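Long-range contacts in GCN5-related N-acetyltransferase (Brucella melitensis biovar Abortus, PDB 4J3G), which probably transfers an acetyl group from acetyl-coenzyme A to an amine, perhaps the N-terminal alanine of a ribosomal protein, as a GNAT-family enzyme: residues 72-80 / 123-134; 154-165 / 176-184. One frame throughout, in Å; residues are numbered along the deposited sequence.

Overall arrangement
Both contacts belong to a single GNAT domain and reach the same mixed sheet, with their centres about 18 Å apart. Interaction 1 comes first along the chain and sets helix 119-133 against strand 76-81; interaction 2 follows and pairs strand 160-171 with strand 174-184 in the C-terminal hairpin, adding the end of helix 148-156. Within this chain, strand 76-81 lies next to one outermost strand of the sheet, 25-28, whereas 160-171 is itself the outermost strand at the other side. Helix 119-133 links them: L124, A125 and I128 pack on Q157, and R132 packs on the aliphatic part of K183. Interaction 2 also meets the second subunit, while interaction 1 stays within its own chain.

Interaction 1 (72-80 / 123-134); sequences DGFPVLVAE and LLAELIEEARER
One face of the R134 guanidinium lies over P75, whose CB sits 4.2 Å above the centre of the plane, and its edge is taken by the carbonyl of G73. R134 NH1 donates to G73 O at 3.0 Å, almost within the guanidinium plane but from well above the carbonyl plane, about 68° out of it. The arginine chain, extended from CG to NE, runs past the proline in the opposite direction. NE and NH2 together grip one oxygen, E130 OE1, from the same face of the carboxylate; this side-on salt bridge fixes the rotation of the guanidinium, and H28 adds a weak bond to E130 OE2.

Beyond this polar end the contact is apolar. L77 CD1 is wedged between L127 CD1 at 3.8 Å and E126 CG at 3.7 Å, where the glutamate chain bends at chi2 (48°). L127 CD1 also meets P75 CG at 4.1 Å. Farther along, L123 CD2 rests on A79 CB at 4.0 Å. G73 itself closes helix 59-72 in a Schellman motif. Strand 76-80 and helix 123-133 run roughly antiparallel (149°), their axes 9.3 Å apart at closest approach, as in the helix-on-sheet layering of the alpha/beta GNAT fold.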
loop_
_atom_site.group_PDB
_atom_site.type_symbol
_atom_site.label_atom_id
_atom_site.label_comp_id
_atom_site.label_asym_id
_atom_site.label_seq_id
_atom_site.Cartn_x
_atom_site.Cartn_y
_atom_site.Cartn_z
ATOM N N ASP A 72 -4.219 -8.947 -16.306
ATOM C CA ASP A 72 -4.588 -9.174 -14.910
ATOM C C ASP A 72 -6.071 -9.008 -14.602
ATOM O O ASP A 72 -6.489 -9.172 -13.454
ATOM C CB ASP A 72 -3.826 -8.187 -14.005
ATOM C CG ASP A 72 -2.358 -8.383 -14.039
ATOM O OD1 ASP A 72 -1.906 -9.445 -14.515
ATOM O OD2 ASP A 72 -1.643 -7.458 -13.596
ATOM N N GLY A 73 -6.856 -8.626 -15.596
ATOM C CA GLY A 73 -8.283 -8.500 -15.439
ATOM C C GLY A 73 -8.763 -7.176 -14.887
ATOM O O GLY A 73 -9.891 -7.073 -14.370
ATOM N N PHE A 74 -7.937 -6.155 -15.005
ATOM C CA PHE A 74 -8.253 -4.857 -14.456
ATOM C C PHE A 74 -8.613 -3.888 -15.580
ATOM O O PHE A 74 -7.844 -3.733 -16.534
ATOM C CB PHE A 74 -7.063 -4.339 -13.647
ATOM C CG PHE A 74 -6.687 -5.220 -12.480
ATOM C CD1 PHE A 74 -7.662 -5.669 -11.587
ATOM C CD2 PHE A 74 -5.389 -5.619 -12.294
ATOM C CE1 PHE A 74 -7.321 -6.498 -10.498
ATOM C CE2 PHE A 74 -5.025 -6.421 -11.220
ATOM C CZ PHE A 74 -5.978 -6.852 -10.309
ATOM N N PRO A 75 -9.783 -3.247 -15.479
ATOM C CA PRO A 75 -10.275 -2.323 -16.512
ATOM C C PRO A 75 -9.432 -1.065 -16.641
ATOM O O PRO A 75 -8.876 -0.570 -15.633
ATOM C CB PRO A 75 -11.636 -1.892 -15.994
ATOM C CG PRO A 75 -11.634 -2.198 -14.568
ATOM C CD PRO A 75 -10.722 -3.350 -14.351
ATOM N N VAL A 76 -9.275 -0.618 -17.871
ATOM C CA VAL A 76 -8.835 0.742 -18.145
ATOM C C VAL A 76 -9.889 1.443 -19.009
ATOM O O VAL A 76 -10.131 1.045 -20.124
ATOM C CB VAL A 76 -7.468 0.817 -18.852
ATOM C CG1 VAL A 76 -7.082 2.275 -18.971
ATOM C CG2 VAL A 76 -6.385 0.036 -18.106
ATOM N N LEU A 77 -10.484 2.505 -18.470
ATOM C CA LEU A 77 -11.507 3.268 -19.147
ATOM C C LEU A 77 -10.929 4.581 -19.679
ATOM O O LEU A 77 -10.081 5.248 -19.003
ATOM C CB LEU A 77 -12.661 3.589 -18.203
ATOM C CG LEU A 77 -13.282 2.359 -17.555
ATOM C CD1 LEU A 77 -14.435 2.787 -16.664
ATOM C CD2 LEU A 77 -13.715 1.341 -18.601
ATOM N N VAL A 78 -11.424 5.009 -20.847
ATOM C CA VAL A 78 -11.111 6.342 -21.333
ATOM C C VAL A 78 -12.379 7.164 -21.538
ATOM O O VAL A 78 -13.456 6.617 -21.814
ATOM C CB VAL A 78 -10.291 6.316 -22.643
ATOM C CG1 VAL A 78 -8.952 5.650 -22.421
ATOM C CG2 VAL A 78 -11.038 5.602 -23.753
ATOM N N ALA A 79 -12.245 8.472 -21.377
ATOM C CA ALA A 79 -13.299 9.383 -21.733
ATOM C C ALA A 79 -12.923 10.066 -23.045
ATOM O O ALA A 79 -11.843 10.655 -23.161
ATOM C CB ALA A 79 -13.496 10.398 -20.643
ATOM N N GLU A 80 -13.852 10.034 -23.989
ATOM C CA GLU A 80 -13.669 10.648 -25.294
ATOM C C GLU A 80 -14.691 11.767 -25.504
ATOM O O GLU A 80 -15.873 11.582 -25.220
ATOM C CB GLU A 80 -13.829 9.586 -26.383
ATOM C CG GLU A 80 -13.384 10.062 -27.759
ATOM C CD GLU A 80 -13.754 9.096 -28.862
ATOM O OE1 GLU A 80 -13.359 7.905 -28.769
ATOM O OE2 GLU A 80 -14.441 9.531 -29.839
ATOM N N LEU A 123 -15.986 9.337 -15.198
ATOM C CA LEU A 123 -15.080 8.219 -15.165
ATOM C C LEU A 123 -15.188 7.389 -13.873
ATOM O O LEU A 123 -15.201 6.150 -13.938
ATOM C CB LEU A 123 -13.650 8.688 -15.344
ATOM C CG LEU A 123 -13.274 9.047 -16.772
ATOM C CD1 LEU A 123 -11.997 9.864 -16.763
ATOM C CD2 LEU A 123 -13.147 7.798 -17.627
ATOM N N LEU A 124 -15.201 8.058 -12.712
ATOM C CA LEU A 124 -15.269 7.361 -11.430
ATOM C C LEU A 124 -16.543 6.548 -11.382
ATOM O O LEU A 124 -16.544 5.347 -11.016
ATOM C CB LEU A 124 -15.252 8.378 -10.274
ATOM C CG LEU A 124 -15.249 7.824 -8.868
ATOM C CD1 LEU A 124 -14.120 6.825 -8.701
ATOM C CD2 LEU A 124 -15.141 8.953 -7.832
ATOM N N ALA A 125 -17.654 7.182 -11.783
ATOM C CA ALA A 125 -18.914 6.486 -11.726
ATOM C C ALA A 125 -18.891 5.210 -12.552
ATOM O O ALA A 125 -19.421 4.191 -12.124
ATOM C CB ALA A 125 -20.069 7.385 -12.149
ATOM N N GLU A 126 -18.313 5.256 -13.740
ATOM C CA GLU A 126 -18.303 4.069 -14.606
ATOM C C GLU A 126 -17.322 3.010 -14.102
ATOM O O GLU A 126 -17.600 1.803 -14.139
ATOM C CB GLU A 126 -17.975 4.447 -16.048
ATOM C CG GLU A 126 -18.084 3.261 -17.020
ATOM C CD GLU A 126 -19.379 2.444 -16.893
ATOM O OE1 GLU A 126 -20.504 3.040 -16.756
ATOM O OE2 GLU A 126 -19.269 1.200 -16.972
ATOM N N LEU A 127 -16.179 3.454 -13.588
ATOM C CA LEU A 127 -15.229 2.510 -13.020
ATOM C C LEU A 127 -15.828 1.737 -11.840
ATOM O O LEU A 127 -15.570 0.541 -11.681
ATOM C CB LEU A 127 -13.975 3.237 -12.542
ATOM C CG LEU A 127 -12.722 2.360 -12.363
ATOM C CD1 LEU A 127 -12.337 1.691 -13.671
ATOM C CD2 LEU A 127 -11.549 3.202 -11.874
ATOM N N ILE A 128 -16.579 2.423 -10.977
ATOM C CA ILE A 128 -17.264 1.798 -9.878
ATOM C C ILE A 128 -18.197 0.683 -10.395
ATOM O O ILE A 128 -18.271 -0.390 -9.814
ATOM C CB ILE A 128 -18.120 2.827 -9.065
ATOM C CG1 ILE A 128 -17.215 3.726 -8.221
ATOM C CG2 ILE A 128 -19.115 2.139 -8.176
ATOM C CD1 ILE A 128 -17.933 4.928 -7.597
ATOM N N GLU A 129 -18.933 0.949 -11.457
ATOM C CA GLU A 129 -19.843 -0.096 -11.976
ATOM C C GLU A 129 -19.068 -1.303 -12.486
ATOM O O GLU A 129 -19.499 -2.447 -12.275
ATOM C CB GLU A 129 -20.730 0.439 -13.111
ATOM C CG GLU A 129 -21.634 1.595 -12.693
ATOM C CD GLU A 129 -22.566 1.258 -11.536
ATOM O OE1 GLU A 129 -22.976 0.071 -11.393
ATOM O OE2 GLU A 129 -22.859 2.171 -10.728
ATOM N N GLU A 130 -17.959 -1.051 -13.181
ATOM C CA GLU A 130 -17.057 -2.146 -13.638
ATOM C C GLU A 130 -16.513 -2.942 -12.470
ATOM O O GLU A 130 -16.497 -4.173 -12.495
ATOM C CB GLU A 130 -15.902 -1.613 -14.436
ATOM C CG GLU A 130 -16.229 -1.243 -15.859
ATOM C CD GLU A 130 -16.181 -2.432 -16.815
ATOM O OE1 GLU A 130 -15.987 -3.605 -16.360
ATOM O OE2 GLU A 130 -16.331 -2.170 -18.025
ATOM N N ALA A 131 -16.117 -2.248 -11.409
ATOM C CA ALA A 131 -15.631 -2.920 -10.225
ATOM C C ALA A 131 -16.708 -3.809 -9.611
ATOM O O ALA A 131 -16.438 -4.946 -9.204
ATOM C CB ALA A 131 -15.138 -1.888 -9.205
ATOM N N ARG A 132 -17.911 -3.265 -9.501
ATOM C CA ARG A 132 -19.070 -3.990 -8.968
ATOM C C ARG A 132 -19.294 -5.283 -9.757
ATOM O O ARG A 132 -19.511 -6.374 -9.179
ATOM C CB ARG A 132 -20.308 -3.100 -9.111
ATOM C CG ARG A 132 -21.287 -3.100 -7.985
ATOM C CD ARG A 132 -22.254 -1.900 -8.141
ATOM N NE ARG A 132 -22.206 -1.083 -6.934
ATOM C CZ ARG A 132 -22.445 0.219 -6.861
ATOM N NH1 ARG A 132 -22.794 0.930 -7.936
ATOM N NH2 ARG A 132 -22.349 0.813 -5.674
ATOM N N GLU A 133 -19.260 -5.143 -11.082
ATOM C CA GLU A 133 -19.492 -6.241 -11.996
ATOM C C GLU A 133 -18.449 -7.315 -11.810
ATOM O O GLU A 133 -18.756 -8.485 -11.905
ATOM C CB GLU A 133 -19.375 -5.738 -13.411
ATOM C CG GLU A 133 -19.949 -6.665 -14.448
ATOM C CD GLU A 133 -20.381 -5.900 -15.675
ATOM O OE1 GLU A 133 -21.584 -5.546 -15.766
ATOM O OE2 GLU A 133 -19.509 -5.590 -16.515
ATOM N N ARG A 134 -17.215 -6.878 -11.557
ATOM C CA ARG A 134 -16.059 -7.746 -11.423
ATOM C C ARG A 134 -15.854 -8.244 -9.988
ATOM O O ARG A 134 -14.882 -8.931 -9.720
ATOM C CB ARG A 134 -14.789 -7.044 -11.972
ATOM C CG ARG A 134 -14.798 -6.922 -13.476
ATOM C CD ARG A 134 -13.708 -6.031 -14.033
ATOM N NE ARG A 134 -14.035 -5.624 -15.402
ATOM C CZ ARG A 134 -13.237 -5.743 -16.458
ATOM N NH1 ARG A 134 -12.002 -6.256 -16.367
ATOM N NH2 ARG A 134 -13.679 -5.318 -17.637
#

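Interaction 2 (154-165 / 176-184)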
loop_
_atom_site.group_PDB
_atom_site.type_symbol
_atom_site.label_atom_id
_atom_site.label_comp_id
_atom_site.label_asym_id
_atom_site.label_seq_id
_atom_site.Cartn_x
_atom_site.Cartn_y
_atom_site.Cartn_z
ATOM N N HIS A 154 -14.898 12.229 -4.945
ATOM C CA HIS A 154 -15.028 10.861 -4.454
ATOM C C HIS A 154 -16.164 10.738 -3.449
ATOM O O HIS A 154 -16.933 9.823 -3.519
ATOM C CB HIS A 154 -13.708 10.365 -3.854
ATOM C CG HIS A 154 -12.661 10.031 -4.878
ATOM N ND1 HIS A 154 -11.965 10.995 -5.568
ATOM C CD2 HIS A 154 -12.147 8.840 -5.269
ATOM C CE1 HIS A 154 -11.101 10.411 -6.387
ATOM N NE2 HIS A 154 -11.175 9.107 -6.207
ATOM N N ARG A 155 -16.284 11.689 -2.533
ATOM C CA ARG A 155 -17.365 11.647 -1.565
ATOM C C ARG A 155 -18.747 11.629 -2.223
ATOM O O ARG A 155 -19.637 10.972 -1.746
ATOM C CB ARG A 155 -17.267 12.808 -0.581
ATOM C CG ARG A 155 -18.248 12.682 0.556
ATOM C CD ARG A 155 -17.739 13.199 1.892
ATOM N NE ARG A 155 -16.919 14.422 1.854
ATOM C CZ ARG A 155 -15.843 14.639 2.627
ATOM N NH1 ARG A 155 -15.368 13.687 3.437
ATOM N NH2 ARG A 155 -15.182 15.795 2.548
ATOM N N SER A 156 -18.876 12.343 -3.332
ATOM C CA SER A 156 -20.132 12.392 -4.086
ATOM C C SER A 156 -20.557 11.045 -4.627
ATOM O O SER A 156 -21.753 10.808 -4.905
ATOM C CB SER A 156 -20.086 13.460 -5.222
ATOM O OG SER A 156 -19.360 13.018 -6.398
ATOM N N GLN A 157 -19.598 10.140 -4.757
ATOM C CA GLN A 157 -19.868 8.810 -5.246
ATOM C C GLN A 157 -19.909 7.772 -4.118
ATOM O O GLN A 157 -19.939 6.584 -4.388
ATOM C CB GLN A 157 -18.764 8.411 -6.244
ATOM C CG GLN A 157 -18.700 9.276 -7.480
ATOM C CD GLN A 157 -20.009 9.222 -8.194
ATOM O OE1 GLN A 157 -20.486 8.140 -8.526
ATOM N NE2 GLN A 157 -20.637 10.367 -8.382
ATOM N N GLY A 158 -19.917 8.198 -2.869
ATOM C CA GLY A 158 -20.147 7.290 -1.780
ATOM C C GLY A 158 -18.904 6.824 -1.081
ATOM O O GLY A 158 -18.985 6.004 -0.199
ATOM N N PHE A 159 -17.740 7.383 -1.446
ATOM C CA PHE A 159 -16.523 7.134 -0.705
ATOM C C PHE A 159 -16.576 7.868 0.652
ATOM O O PHE A 159 -17.153 8.953 0.735
ATOM C CB PHE A 159 -15.309 7.616 -1.473
ATOM C CG PHE A 159 -14.906 6.714 -2.597
ATOM C CD1 PHE A 159 -15.645 6.658 -3.781
ATOM C CD2 PHE A 159 -13.789 5.908 -2.483
ATOM C CE1 PHE A 159 -15.271 5.783 -4.816
ATOM C CE2 PHE A 159 -13.396 5.079 -3.527
ATOM C CZ PHE A 159 -14.160 4.999 -4.678
ATOM N N GLU A 160 -15.996 7.251 1.691
ATOM C CA GLU A 160 -15.861 7.853 3.029
ATOM C C GLU A 160 -14.394 7.986 3.367
ATOM O O GLU A 160 -13.575 7.181 2.901
ATOM C CB GLU A 160 -16.570 7.010 4.116
ATOM C CG GLU A 160 -18.069 6.780 3.870
ATOM C CD GLU A 160 -18.882 6.494 5.148
ATOM O OE1 GLU A 160 -18.348 5.908 6.133
ATOM O OE2 GLU A 160 -20.074 6.867 5.176
ATOM N N GLU A 161 -14.055 8.973 4.197
ATOM C CA GLU A 161 -12.667 9.113 4.637
ATOM C C GLU A 161 -12.288 8.049 5.652
ATOM O O GLU A 161 -13.044 7.729 6.561
ATOM C CB GLU A 161 -12.387 10.483 5.246
ATOM C CG GLU A 161 -12.663 11.618 4.325
ATOM C CD GLU A 161 -12.077 12.928 4.819
ATOM O OE1 GLU A 161 -11.508 12.988 5.977
ATOM O OE2 GLU A 161 -12.164 13.880 4.024
ATOM N N CYS A 162 -11.085 7.538 5.512
ATOM C CA CYS A 162 -10.517 6.566 6.441
ATOM C C CYS A 162 -9.611 7.322 7.387
ATOM O O CYS A 162 -9.714 7.162 8.600
ATOM C CB CYS A 162 -9.743 5.545 5.661
ATOM S SG CYS A 162 -10.816 4.596 4.555
ATOM N N GLY A 163 -8.728 8.145 6.850
ATOM C CA GLY A 163 -7.718 8.819 7.648
ATOM C C GLY A 163 -6.545 9.259 6.826
ATOM O O GLY A 163 -6.483 8.979 5.632
ATOM N N THR A 164 -5.623 9.980 7.458
ATOM C CA THR A 164 -4.523 10.605 6.730
ATOM C C THR A 164 -3.181 10.153 7.271
ATOM O O THR A 164 -2.925 10.220 8.478
ATOM C CB THR A 164 -4.623 12.138 6.845
ATOM O OG1 THR A 164 -5.876 12.560 6.319
ATOM C CG2 THR A 164 -3.529 12.819 6.093
ATOM N N LEU A 165 -2.311 9.771 6.362
ATOM C CA LEU A 165 -0.909 9.479 6.688
ATOM C C LEU A 165 -0.083 10.659 6.298
ATOM O O LEU A 165 0.113 10.913 5.091
ATOM C CB LEU A 165 -0.443 8.251 5.921
ATOM C CG LEU A 165 -1.051 6.894 6.306
ATOM C CD1 LEU A 165 -2.541 6.770 6.071
ATOM C CD2 LEU A 165 -0.342 5.866 5.460
ATOM N N LEU A 176 4.323 15.409 1.647
ATOM C CA LEU A 176 2.936 15.377 1.247
ATOM C C LEU A 176 2.163 14.361 2.091
ATOM O O LEU A 176 2.694 13.281 2.457
ATOM C CB LEU A 176 2.842 14.933 -0.200
ATOM C CG LEU A 176 3.508 15.879 -1.223
ATOM C CD1 LEU A 176 3.496 15.213 -2.560
ATOM C CD2 LEU A 176 2.842 17.245 -1.243
ATOM N N ASP A 177 0.895 14.666 2.314
ATOM C CA ASP A 177 0.022 13.882 3.167
ATOM C C ASP A 177 -0.931 13.082 2.318
ATOM O O ASP A 177 -1.505 13.600 1.342
ATOM C CB ASP A 177 -0.783 14.808 4.122
ATOM C CG ASP A 177 0.088 15.552 5.084
ATOM O OD1 ASP A 177 1.319 15.250 5.212
ATOM O OD2 ASP A 177 -0.481 16.476 5.709
ATOM N N LEU A 178 -1.119 11.805 2.660
ATOM C CA LEU A 178 -1.987 10.918 1.901
ATOM C C LEU A 178 -3.291 10.645 2.649
ATOM O O LEU A 178 -3.259 10.048 3.718
ATOM C CB LEU A 178 -1.266 9.612 1.606
ATOM C CG LEU A 178 -2.039 8.534 0.789
ATOM C CD1 LEU A 178 -2.222 8.983 -0.631
ATOM C CD2 LEU A 178 -1.324 7.194 0.786
ATOM N N LEU A 179 -4.428 11.029 2.071
ATOM C CA LEU A 179 -5.720 10.706 2.649
ATOM C C LEU A 179 -6.250 9.478 1.939
ATOM O O LEU A 179 -6.203 9.396 0.685
ATOM C CB LEU A 179 -6.713 11.852 2.444
ATOM C CG LEU A 179 -8.162 11.433 2.719
ATOM C CD1 LEU A 179 -8.508 11.253 4.173
ATOM C CD2 LEU A 179 -9.091 12.452 2.148
ATOM N N PHE A 180 -6.642 8.468 2.719
ATOM C CA PHE A 180 -7.310 7.323 2.165
ATOM C C PHE A 180 -8.838 7.495 2.309
ATOM O O PHE A 180 -9.339 7.911 3.373
ATOM C CB PHE A 180 -6.865 6.027 2.865
ATOM C CG PHE A 180 -5.572 5.431 2.357
ATOM C CD1 PHE A 180 -5.378 5.170 1.029
ATOM C CD2 PHE A 180 -4.575 5.049 3.252
ATOM C CE1 PHE A 180 -4.206 4.571 0.568
ATOM C CE2 PHE A 180 -3.400 4.466 2.795
ATOM C CZ PHE A 180 -3.228 4.222 1.448
ATOM N N MET A 181 -9.560 7.173 1.230
ATOM C CA MET A 181 -10.999 7.012 1.223
ATOM C C MET A 181 -11.324 5.672 0.690
ATOM O O MET A 181 -10.531 5.082 -0.059
ATOM C CB MET A 181 -11.709 8.060 0.314
ATOM C CG MET A 181 -11.330 9.480 0.668
ATOM S SD MET A 181 -12.168 10.737 -0.289
ATOM C CE MET A 181 -13.731 10.755 0.554
ATOM N N GLN A 182 -12.516 5.198 1.020
ATOM C CA GLN A 182 -12.911 3.846 0.602
ATOM C C GLN A 182 -14.379 3.837 0.283
ATOM O O GLN A 182 -15.198 4.644 0.840
ATOM C CB GLN A 182 -12.616 2.771 1.681
ATOM C CG GLN A 182 -13.517 2.819 2.891
ATOM C CD GLN A 182 -13.287 1.659 3.848
ATOM O OE1 GLN A 182 -12.958 1.875 4.972
ATOM N NE2 GLN A 182 -13.441 0.437 3.367
ATOM N N LYS A 183 -14.723 2.880 -0.568
ATOM C CA LYS A 183 -16.121 2.571 -0.908
ATOM C C LYS A 183 -16.294 1.032 -0.861
ATOM O O LYS A 183 -15.585 0.313 -1.535
ATOM C CB LYS A 183 -16.483 3.098 -2.296
ATOM C CG LYS A 183 -17.971 2.999 -2.613
ATOM C CD LYS A 183 -18.339 3.448 -4.028
ATOM C CE LYS A 183 -19.799 3.103 -4.373
ATOM N NZ LYS A 183 -20.778 3.802 -3.502
ATOM N N ILE A 184 -17.243 0.548 -0.076
ATOM C CA ILE A 184 -17.491 -0.915 0.014
ATOM C C ILE A 184 -18.610 -1.236 -0.961
ATOM O O ILE A 184 -19.676 -0.612 -0.942
ATOM C CB ILE A 184 -17.867 -1.400 1.457
ATOM C CG1 ILE A 184 -16.701 -1.171 2.427
ATOM C CG2 ILE A 184 -18.217 -2.896 1.470
ATOM C CD1 ILE A 184 -17.033 -1.428 3.880
#
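The F159 ring is sandwiched between K183 and H154, and this is the tightly packed end of the contact. K183 CB sits 3.6 Å from the ring centroid, only 3° off the normal, a CH-pi contact, while H154 CD2 covers the opposite face. With its CG anti to the backbone N (chi1 -171°), the lysine lays its chain across the ring and then bends at chi4, which brings NZ within 3.0 Å of Q157 O in the carbonyl plane. M181 fills the neighbouring position: its SD lies 3.9 Å from H154 CB, and its CE turns toward F159 O and E161 CG.

The two strands are antiparallel, with E160 and Q182, and L165 and L178, each joined by a pair of backbone hydrogen bonds. Between them C162 and G163 both face F180 in a classic beta bulge: C162 N donates to F180 O at 2.8 Å, and F180 N to G163 O at 3.0 Å.

The side nearer solvent is that of the exposed E161, which crosses the buried L179 at about a right angle and reaches R155 through a long salt bridge, R155 NH1 to E161 OE2 at 3.3 Å. T164 OG1 lies against L179 CD1 at 3.6 Å. On the face bearing C162 and Q182, C162 SG lies 3.5 Å from Q182 OE1, which accepts a hydrogen bond from the backbone N of K166 of the second subunit. The chemistry implies a hairpin held chiefly by backbone hydrogen bonds and apolar packing, with the lysine bond to Q157 O tying the helix-to-strand turn to strand 174-184, and with the buried Q182 amide bonding across the subunit interface.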